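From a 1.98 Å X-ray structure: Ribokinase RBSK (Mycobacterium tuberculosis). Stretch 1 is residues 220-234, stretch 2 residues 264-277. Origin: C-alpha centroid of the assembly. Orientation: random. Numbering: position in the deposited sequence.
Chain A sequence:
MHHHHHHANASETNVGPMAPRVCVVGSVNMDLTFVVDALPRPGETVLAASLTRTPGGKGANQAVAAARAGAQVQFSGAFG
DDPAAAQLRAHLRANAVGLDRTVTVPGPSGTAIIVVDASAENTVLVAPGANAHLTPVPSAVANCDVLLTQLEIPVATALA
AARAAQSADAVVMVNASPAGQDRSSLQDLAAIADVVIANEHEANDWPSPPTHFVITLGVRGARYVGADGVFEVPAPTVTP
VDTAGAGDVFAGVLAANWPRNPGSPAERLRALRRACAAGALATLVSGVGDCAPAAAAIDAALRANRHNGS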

ATOM      1  N   ARG A 220     -12.239 -24.555  -9.946  1.00 30.91           N
ATOM      2  CA  ARG A 220     -12.331 -25.873 -10.550  1.00 31.09           C
ATOM      3  C   ARG A 220     -11.248 -26.822 -10.030  1.00 30.28           C
ATOM      4  O   ARG A 220     -11.172 -27.973 -10.470  1.00 30.93           O
ATOM      5  CB  ARG A 220     -12.283 -25.771 -12.073  1.00 31.81           C
ATOM      6  CG  ARG A 220     -13.526 -25.097 -12.671  1.00 34.52           C
ATOM      7  CD  ARG A 220     -13.171 -24.353 -13.945  1.00 39.51           C
ATOM      8  NE  ARG A 220     -12.582 -25.252 -14.936  1.00 43.39           N
ATOM      9  CZ  ARG A 220     -11.635 -24.908 -15.803  1.00 43.95           C
ATOM     10  NH1 ARG A 220     -11.140 -23.677 -15.808  1.00 43.95           N
ATOM     11  NH2 ARG A 220     -11.173 -25.806 -16.663  1.00 46.05           N
ATOM     12  N   GLY A 221     -10.419 -26.340  -9.095  1.00 28.47           N
ATOM     13  CA  GLY A 221      -9.367 -27.166  -8.503  1.00 26.34           C
ATOM     14  C   GLY A 221      -8.051 -27.051  -9.262  1.00 25.04           C
ATOM     15  O   GLY A 221      -7.394 -26.008  -9.234  1.00 24.64           O
ATOM     16  N   ALA A 222      -7.671 -28.127  -9.937  1.00 23.64           N
ATOM     17  CA  ALA A 222      -6.405 -28.183 -10.654  1.00 23.75           C
ATOM     18  C   ALA A 222      -6.454 -29.193 -11.794  1.00 23.99           C
ATOM     19  O   ALA A 222      -7.234 -30.148 -11.760  1.00 24.30           O
ATOM     20  CB  ALA A 222      -5.242 -28.516  -9.686  1.00 23.39           C
ATOM     21  N   ARG A 223      -5.623 -28.944 -12.800  1.00 23.94           N
ATOM     22  CA  ARG A 223      -5.412 -29.815 -13.958  1.00 24.56           C
ATOM     23  C   ARG A 223      -3.997 -30.395 -13.794  1.00 24.12           C
ATOM     24  O   ARG A 223      -3.066 -29.666 -13.432  1.00 22.66           O
ATOM     25  CB  ARG A 223      -5.459 -28.928 -15.200  1.00 25.37           C
ATOM     26  CG  ARG A 223      -5.601 -29.569 -16.517  1.00 29.96           C
ATOM     27  CD  ARG A 223      -6.102 -28.532 -17.564  1.00 32.94           C
ATOM     28  NE  ARG A 223      -5.216 -27.379 -17.817  1.00 34.90           N
ATOM     29  CZ  ARG A 223      -4.082 -27.434 -18.524  1.00 36.26           C
ATOM     30  NH1 ARG A 223      -3.648 -28.587 -19.013  1.00 36.15           N
ATOM     31  NH2 ARG A 223      -3.362 -26.337 -18.730  1.00 35.67           N
ATOM     32  N   TYR A 224      -3.837 -31.691 -14.046  1.00 23.08           N
ATOM     33  CA  TYR A 224      -2.513 -32.329 -14.053  1.00 23.48           C
ATOM     34  C   TYR A 224      -2.118 -32.742 -15.480  1.00 24.20           C
ATOM     35  O   TYR A 224      -2.941 -33.308 -16.213  1.00 23.80           O
ATOM     36  CB  TYR A 224      -2.509 -33.539 -13.117  1.00 22.83           C
ATOM     37  CG  TYR A 224      -1.280 -34.406 -13.204  1.00 23.23           C
ATOM     38  CD1 TYR A 224      -0.276 -34.323 -12.233  1.00 23.18           C
ATOM     39  CD2 TYR A 224      -1.107 -35.316 -14.257  1.00 21.33           C
ATOM     40  CE1 TYR A 224       0.856 -35.102 -12.307  1.00 22.96           C
ATOM     41  CE2 TYR A 224       0.033 -36.113 -14.336  1.00 23.99           C
ATOM     42  CZ  TYR A 224       1.009 -36.002 -13.359  1.00 23.51           C
ATOM     43  OH  TYR A 224       2.129 -36.779 -13.415  1.00 22.07           O
ATOM     44  N   VAL A 225      -0.873 -32.433 -15.860  1.00 24.34           N
ATOM     45  CA  VAL A 225      -0.258 -32.936 -17.094  1.00 24.40           C
ATOM     46  C   VAL A 225       1.129 -33.480 -16.753  1.00 24.52           C
ATOM     47  O   VAL A 225       1.966 -32.758 -16.195  1.00 23.71           O
ATOM     48  CB  VAL A 225      -0.091 -31.845 -18.176  1.00 25.18           C
ATOM     49  CG1 VAL A 225       0.368 -32.469 -19.513  1.00 25.75           C
ATOM     50  CG2 VAL A 225      -1.374 -31.046 -18.377  1.00 25.78           C
ATOM     51  N   GLY A 226       1.372 -34.754 -17.056  1.00 24.19           N
ATOM     52  CA  GLY A 226       2.710 -35.311 -16.880  1.00 24.96           C
ATOM     53  C   GLY A 226       2.764 -36.814 -16.976  1.00 26.01           C
ATOM     54  O   GLY A 226       1.929 -37.433 -17.656  1.00 25.63           O
ATOM     55  N   ALA A 227       3.731 -37.400 -16.267  1.00 26.52           N
ATOM     56  CA  ALA A 227       3.980 -38.836 -16.308  1.00 27.90           C
ATOM     57  C   ALA A 227       2.753 -39.688 -15.983  1.00 29.19           C
ATOM     58  O   ALA A 227       2.673 -40.836 -16.429  1.00 29.72           O
ATOM     59  CB  ALA A 227       5.137 -39.208 -15.380  1.00 27.57           C
ATOM     60  N   ASP A 228       1.821 -39.144 -15.194  1.00 29.45           N
ATOM     61  CA  ASP A 228       0.599 -39.866 -14.822  1.00 30.18           C
ATOM     62  C   ASP A 228      -0.529 -39.668 -15.836  1.00 30.23           C
ATOM     63  O   ASP A 228      -1.642 -40.142 -15.633  1.00 31.01           O
ATOM     64  CB  ASP A 228       0.115 -39.455 -13.426  1.00 30.42           C
ATOM     65  CG  ASP A 228       1.037 -39.925 -12.310  1.00 31.52           C
ATOM     66  OD1 ASP A 228       1.904 -40.798 -12.559  1.00 32.38           O
ATOM     67  OD2 ASP A 228       0.895 -39.419 -11.170  1.00 31.35           O
ATOM     68  N   GLY A 229      -0.237 -38.961 -16.919  1.00 30.42           N
ATOM     69  CA  GLY A 229      -1.237 -38.645 -17.929  1.00 30.79           C
ATOM     70  C   GLY A 229      -1.782 -37.232 -17.820  1.00 30.84           C
ATOM     71  O   GLY A 229      -1.041 -36.293 -17.516  1.00 30.48           O
ATOM     72  N   VAL A 230      -3.081 -37.100 -18.079  1.00 30.22           N
ATOM     73  CA  VAL A 230      -3.770 -35.814 -18.147  1.00 29.89           C
ATOM     74  C   VAL A 230      -5.125 -35.987 -17.476  1.00 29.43           C
ATOM     75  O   VAL A 230      -5.924 -36.826 -17.893  1.00 28.96           O
ATOM     76  CB  VAL A 230      -3.952 -35.342 -19.626  1.00 30.25           C
ATOM     77  CG1 VAL A 230      -4.859 -34.110 -19.723  1.00 30.36           C
ATOM     78  CG2 VAL A 230      -2.606 -35.056 -20.281  1.00 30.22           C
ATOM     79  N   PHE A 231      -5.367 -35.228 -16.407  1.00 28.30           N
ATOM     80  CA  PHE A 231      -6.636 -35.288 -15.683  1.00 27.34           C
ATOM     81  C   PHE A 231      -6.880 -34.020 -14.869  1.00 27.13           C
ATOM     82  O   PHE A 231      -5.989 -33.161 -14.732  1.00 25.55           O
ATOM     83  CB  PHE A 231      -6.751 -36.541 -14.793  1.00 27.52           C
ATOM     84  CG  PHE A 231      -5.644 -36.697 -13.768  1.00 28.20           C
ATOM     85  CD1 PHE A 231      -5.752 -36.110 -12.500  1.00 27.55           C
ATOM     86  CD2 PHE A 231      -4.514 -37.470 -14.052  1.00 28.77           C
ATOM     87  CE1 PHE A 231      -4.737 -36.257 -11.548  1.00 28.82           C
ATOM     88  CE2 PHE A 231      -3.487 -37.629 -13.101  1.00 29.50           C
ATOM     89  CZ  PHE A 231      -3.599 -37.022 -11.848  1.00 27.63           C
ATOM     90  N   GLU A 232      -8.100 -33.901 -14.355  1.00 26.68           N
ATOM     91  CA  GLU A 232      -8.468 -32.778 -13.509  1.00 26.78           C
ATOM     92  C   GLU A 232      -8.828 -33.285 -12.119  1.00 25.92           C
ATOM     93  O   GLU A 232      -9.221 -34.445 -11.943  1.00 25.77           O
ATOM     94  CB  GLU A 232      -9.585 -31.936 -14.154  1.00 27.56           C
ATOM     95  CG  GLU A 232      -9.207 -31.412 -15.554  1.00 31.60           C
ATOM     96  CD  GLU A 232      -9.905 -30.119 -15.962  1.00 38.16           C
ATOM     97  OE1 GLU A 232     -10.924 -29.745 -15.325  1.00 40.17           O
ATOM     98  OE2 GLU A 232      -9.423 -29.474 -16.937  1.00 41.34           O
ATOM     99  N   VAL A 233      -8.645 -32.421 -11.126  1.00 24.66           N
ATOM    100  CA  VAL A 233      -8.949 -32.744  -9.740  1.00 23.61           C
ATOM    101  C   VAL A 233      -9.814 -31.590  -9.227  1.00 23.83           C
ATOM    102  O   VAL A 233      -9.334 -30.450  -9.181  1.00 23.54           O
ATOM    103  CB  VAL A 233      -7.672 -32.875  -8.870  1.00 23.04           C
ATOM    104  CG1 VAL A 233      -8.035 -33.197  -7.430  1.00 22.56           C
ATOM    105  CG2 VAL A 233      -6.729 -33.951  -9.421  1.00 23.83           C
ATOM    106  N   PRO A 234     -11.095 -31.867  -8.896  1.00 24.10           N
ATOM    107  CA  PRO A 234     -12.004 -30.834  -8.382  1.00 24.08           C
ATOM    108  C   PRO A 234     -11.724 -30.381  -6.951  1.00 23.87           C
ATOM    109  O   PRO A 234     -11.102 -31.104  -6.158  1.00 24.86           O
ATOM    110  CB  PRO A 234     -13.387 -31.516  -8.452  1.00 24.32           C
ATOM    111  CG  PRO A 234     -13.088 -32.949  -8.244  1.00 25.21           C
ATOM    112  CD  PRO A 234     -11.791 -33.168  -9.039  1.00 24.56           C
ATOM    113  N   SER A 264       4.364 -42.944  -6.385  1.00 36.01           N
ATOM    114  CA  SER A 264       3.245 -43.644  -7.005  1.00 34.82           C
ATOM    115  C   SER A 264       2.142 -42.668  -7.411  1.00 33.83           C
ATOM    116  O   SER A 264       1.985 -41.593  -6.790  1.00 33.62           O
ATOM    117  CB  SER A 264       2.683 -44.694  -6.052  1.00 35.10           C
ATOM    118  OG  SER A 264       1.895 -44.092  -5.039  1.00 36.07           O
ATOM    119  N   PRO A 265       1.382 -43.027  -8.462  1.00 32.31           N
ATOM    120  CA  PRO A 265       0.252 -42.217  -8.902  1.00 31.35           C
ATOM    121  C   PRO A 265      -0.810 -41.948  -7.820  1.00 30.33           C
ATOM    122  O   PRO A 265      -1.427 -40.878  -7.843  1.00 29.75           O
ATOM    123  CB  PRO A 265      -0.351 -43.042 -10.047  1.00 31.31           C
ATOM    124  CG  PRO A 265       0.787 -43.886 -10.538  1.00 31.73           C
ATOM    125  CD  PRO A 265       1.582 -44.211  -9.324  1.00 31.97           C
ATOM    126  N   ALA A 266      -1.021 -42.907  -6.912  1.00 29.24           N
ATOM    127  CA  ALA A 266      -2.068 -42.807  -5.890  1.00 28.52           C
ATOM    128  C   ALA A 266      -1.694 -41.791  -4.821  1.00 27.93           C
ATOM    129  O   ALA A 266      -2.550 -41.067  -4.312  1.00 27.27           O
ATOM    130  CB  ALA A 266      -2.313 -44.145  -5.244  1.00 28.62           C
ATOM    131  N   GLU A 267      -0.415 -41.782  -4.460  1.00 27.00           N
ATOM    132  CA  GLU A 267       0.113 -40.823  -3.500  1.00 26.67           C
ATOM    133  C   GLU A 267       0.080 -39.410  -4.079  1.00 25.25           C
ATOM    134  O   GLU A 267      -0.242 -38.465  -3.368  1.00 24.76           O
ATOM    135  CB  GLU A 267       1.544 -41.187  -3.118  1.00 27.32           C
ATOM    136  CG  GLU A 267       1.686 -42.438  -2.263  1.00 30.83           C
ATOM    137  CD  GLU A 267       3.126 -42.943  -2.254  1.00 34.88           C
ATOM    138  OE1 GLU A 267       3.707 -43.129  -3.350  1.00 38.11           O
ATOM    139  OE2 GLU A 267       3.687 -43.123  -1.157  1.00 37.10           O
ATOM    140  N   ARG A 268       0.419 -39.273  -5.359  1.00 23.94           N
ATOM    141  CA  ARG A 268       0.328 -37.982  -6.041  1.00 23.10           C
ATOM    142  C   ARG A 268      -1.116 -37.475  -6.128  1.00 22.90           C
ATOM    143  O   ARG A 268      -1.385 -36.293  -5.854  1.00 21.82           O
ATOM    144  CB  ARG A 268       0.983 -38.031  -7.423  1.00 22.91           C
ATOM    145  CG  ARG A 268       2.524 -38.168  -7.357  1.00 24.19           C
ATOM    146  CD  ARG A 268       3.132 -38.039  -8.745  1.00 25.84           C
ATOM    147  NE  ARG A 268       2.983 -39.263  -9.540  1.00 26.26           N
ATOM    148  CZ  ARG A 268       3.879 -40.255  -9.559  1.00 27.10           C
ATOM    149  NH1 ARG A 268       4.999 -40.159  -8.843  1.00 27.63           N
ATOM    150  NH2 ARG A 268       3.666 -41.335 -10.302  1.00 25.93           N
ATOM    151  N   LEU A 269      -2.045 -38.363  -6.499  1.00 21.68           N
ATOM    152  CA  LEU A 269      -3.458 -37.987  -6.539  1.00 21.81           C
ATOM    153  C   LEU A 269      -3.982 -37.556  -5.157  1.00 20.84           C
ATOM    154  O   LEU A 269      -4.747 -36.606  -5.056  1.00 20.67           O
ATOM    155  CB  LEU A 269      -4.324 -39.114  -7.140  1.00 21.83           C
ATOM    156  CG  LEU A 269      -5.836 -38.869  -7.227  1.00 22.04           C
ATOM    157  CD1 LEU A 269      -6.154 -37.695  -8.156  1.00 22.18           C
ATOM    158  CD2 LEU A 269      -6.566 -40.148  -7.674  1.00 22.91           C
ATOM    159  N   ARG A 270      -3.570 -38.255  -4.102  1.00 21.11           N
ATOM    160  CA  ARG A 270      -3.984 -37.892  -2.744  1.00 21.03           C
ATOM    161  C   ARG A 270      -3.446 -36.492  -2.361  1.00 20.56           C
ATOM    162  O   ARG A 270      -4.156 -35.698  -1.755  1.00 20.34           O
ATOM    163  CB  ARG A 270      -3.507 -38.940  -1.746  1.00 21.73           C
ATOM    164  CG  ARG A 270      -3.890 -38.657  -0.306  1.00 23.86           C
ATOM    165  CD  ARG A 270      -3.023 -39.462   0.674  1.00 27.11           C
ATOM    166  NE  ARG A 270      -3.189 -38.981   2.051  1.00 29.87           N
ATOM    167  CZ  ARG A 270      -2.393 -38.087   2.649  1.00 31.20           C
ATOM    168  NH1 ARG A 270      -1.355 -37.560   2.009  1.00 30.11           N
ATOM    169  NH2 ARG A 270      -2.648 -37.704   3.892  1.00 31.37           N
ATOM    170  N   ALA A 271      -2.200 -36.200  -2.736  1.00 19.92           N
ATOM    171  CA  ALA A 271      -1.610 -34.875  -2.479  1.00 19.72           C
ATOM    172  C   ALA A 271      -2.420 -33.800  -3.198  1.00 19.23           C
ATOM    173  O   ALA A 271      -2.741 -32.752  -2.624  1.00 19.31           O
ATOM    174  CB  ALA A 271      -0.140 -34.854  -2.940  1.00 19.49           C
ATOM    175  N   LEU A 272      -2.744 -34.053  -4.464  1.00 18.85           N
ATOM    176  CA  LEU A 272      -3.555 -33.115  -5.272  1.00 19.08           C
ATOM    177  C   LEU A 272      -4.942 -32.853  -4.688  1.00 18.61           C
ATOM    178  O   LEU A 272      -5.381 -31.696  -4.623  1.00 18.16           O
ATOM    179  CB  LEU A 272      -3.644 -33.582  -6.738  1.00 18.67           C
ATOM    180  CG  LEU A 272      -2.337 -33.584  -7.560  1.00 20.59           C
ATOM    181  CD1 LEU A 272      -2.433 -34.540  -8.748  1.00 22.46           C
ATOM    182  CD2 LEU A 272      -1.978 -32.169  -8.058  1.00 20.20           C
ATOM    183  N   ARG A 273      -5.619 -33.921  -4.245  1.00 18.81           N
ATOM    184  CA  ARG A 273      -6.935 -33.786  -3.599  1.00 19.04           C
ATOM    185  C   ARG A 273      -6.864 -32.927  -2.339  1.00 18.62           C
ATOM    186  O   ARG A 273      -7.714 -32.067  -2.124  1.00 18.07           O
ATOM    187  CB  ARG A 273      -7.548 -35.156  -3.273  1.00 19.14           C
ATOM    188  CG  ARG A 273      -8.125 -35.825  -4.521  1.00 21.25           C
ATOM    189  CD  ARG A 273      -8.484 -37.288  -4.308  1.00 25.05           C
ATOM    190  NE  ARG A 273      -9.045 -37.835  -5.544  1.00 27.71           N
ATOM    191  CZ  ARG A 273      -9.286 -39.126  -5.786  1.00 30.85           C
ATOM    192  NH1 ARG A 273      -9.000 -40.052  -4.876  1.00 31.32           N
ATOM    193  NH2 ARG A 273      -9.816 -39.491  -6.956  1.00 31.33           N
ATOM    194  N   ARG A 274      -5.861 -33.180  -1.507  1.00 18.12           N
ATOM    195  CA  ARG A 274      -5.704 -32.444  -0.256  1.00 18.25           C
ATOM    196  C   ARG A 274      -5.373 -30.975  -0.530  1.00 17.45           C
ATOM    197  O   ARG A 274      -5.916 -30.089   0.115  1.00 17.82           O
ATOM    198  CB  ARG A 274      -4.633 -33.108   0.610  1.00 18.03           C
ATOM    199  CG  ARG A 274      -5.114 -34.471   1.167  1.00 18.86           C
ATOM    200  CD  ARG A 274      -4.084 -35.177   2.034  1.00 19.89           C
ATOM    201  NE  ARG A 274      -3.893 -34.467   3.292  1.00 23.79           N
ATOM    202  CZ  ARG A 274      -4.717 -34.528   4.339  1.00 26.23           C
ATOM    203  NH1 ARG A 274      -5.813 -35.288   4.291  1.00 26.94           N
ATOM    204  NH2 ARG A 274      -4.449 -33.814   5.434  1.00 25.58           N
ATOM    205  N   ALA A 275      -4.493 -30.730  -1.497  1.00 16.86           N
ATOM    206  CA  ALA A 275      -4.107 -29.363  -1.854  1.00 17.15           C
ATOM    207  C   ALA A 275      -5.320 -28.604  -2.402  1.00 17.38           C
ATOM    208  O   ALA A 275      -5.546 -27.434  -2.048  1.00 16.68           O
ATOM    209  CB  ALA A 275      -2.921 -29.368  -2.864  1.00 16.25           C
ATOM    210  N   CYS A 276      -6.131 -29.280  -3.223  1.00 17.42           N
ATOM    211  CA  CYS A 276      -7.355 -28.667  -3.767  1.00 17.93           C
ATOM    212  C   CYS A 276      -8.334 -28.301  -2.653  1.00 16.86           C
ATOM    213  O   CYS A 276      -8.876 -27.193  -2.646  1.00 16.37           O
ATOM    214  CB  CYS A 276      -8.041 -29.580  -4.805  1.00 17.79           C
ATOM    215  SG  CYS A 276      -7.303 -29.499  -6.437  1.00 21.59           S
ATOM    216  N   ALA A 277      -8.533 -29.212  -1.701  1.00 17.13           N
ATOM    217  CA  ALA A 277      -9.422 -28.938  -0.571  1.00 16.66           C
ATOM    218  C   ALA A 277      -8.918 -27.792   0.286  1.00 17.19           C
ATOM    219  O   ALA A 277      -9.697 -26.932   0.685  1.00 17.73           O
ATOM    220  CB  ALA A 277      -9.639 -30.197   0.296  1.00 17.49           C
TER
HETATM  221  O   HOH W   1      -1.696 -39.290 -10.000  1.00 21.75           O
HETATM  222  O   HOH W   2     -10.324 -32.027  -3.187  1.00 23.87           O

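Residues 220–234 form a β-hairpin, with strands 222–226 and 229–233 joined by a type I turn from G226 to G229, and the helix beginning at P265 packs across one side of it. The axis of strand 229–233 runs at 37° to that of the helix and comes within 9.5 Å of it; together the stretches bury 500 Å². Within the hairpin the paired residues satisfy each other's backbone: A222 N donates to V233 O (3.0 Å) and V233 N to A222 O (2.7 Å), with reciprocal pairs also joining Y224 to F231 and G226 to G229. The alternation of side chains along each strand turns A222, Y224, F231 and V233 toward the helix, where they form a largely apolar surface.

L272 lies at the centre of that surface. Its CD1 is 4.1 Å from Y224 CD1 and 4.0 Å from F231 CE1, approaching both rings obliquely, while its CB lies 4.1 Å from V233 CG2. The CA-to-CB bond of L269 points sideways, but the end of the side chain comes nearer, placing CD1 3.9 Å from F231 CE1 and 4.0 Å from V233 CG2. One turn beyond L272, C276 fills the space beside the open end of the hairpin: its SG is 3.7 Å from G221 CA, 4.0 Å from A222 CB and 3.9 Å from V233 CG1. A β-carbon on G221 would crowd this sulfur and clash with V233 O.

The charged contact lies at the turn end. D228 and R268 form a salt bridge with two hydrogen bonds, R268 NE to D228 OD2 (2.7 Å, nearly linear at 173°) and R268 NH2 to D228 OD1 (2.9 Å, 145°), so that both carboxylate oxygens are engaged, with OD2 at the edge of the guanidinium near its plane. OD2 also accepts from water 1 at 2.8 Å; the same water donates to P265 O at 2.7 Å, linking the turn to the first helical turn. The backbone of D228 is held as well, its N donating to Y224 OH at 3.0 Å.

At the helix start, S264 OG accepts a weak capping bond from E267 N (3.3 Å) and donates to E267 OE1 (2.7 Å), which also receives S264 N (3.1 Å). Backbone bonds from R268 N to S264 O (3.1 Å) onward then continue the helix. At the other end of the interface, water 2 donates to P234 O (3.2 Å) and R273 O (2.8 Å), a second solvent bridge between the stretches.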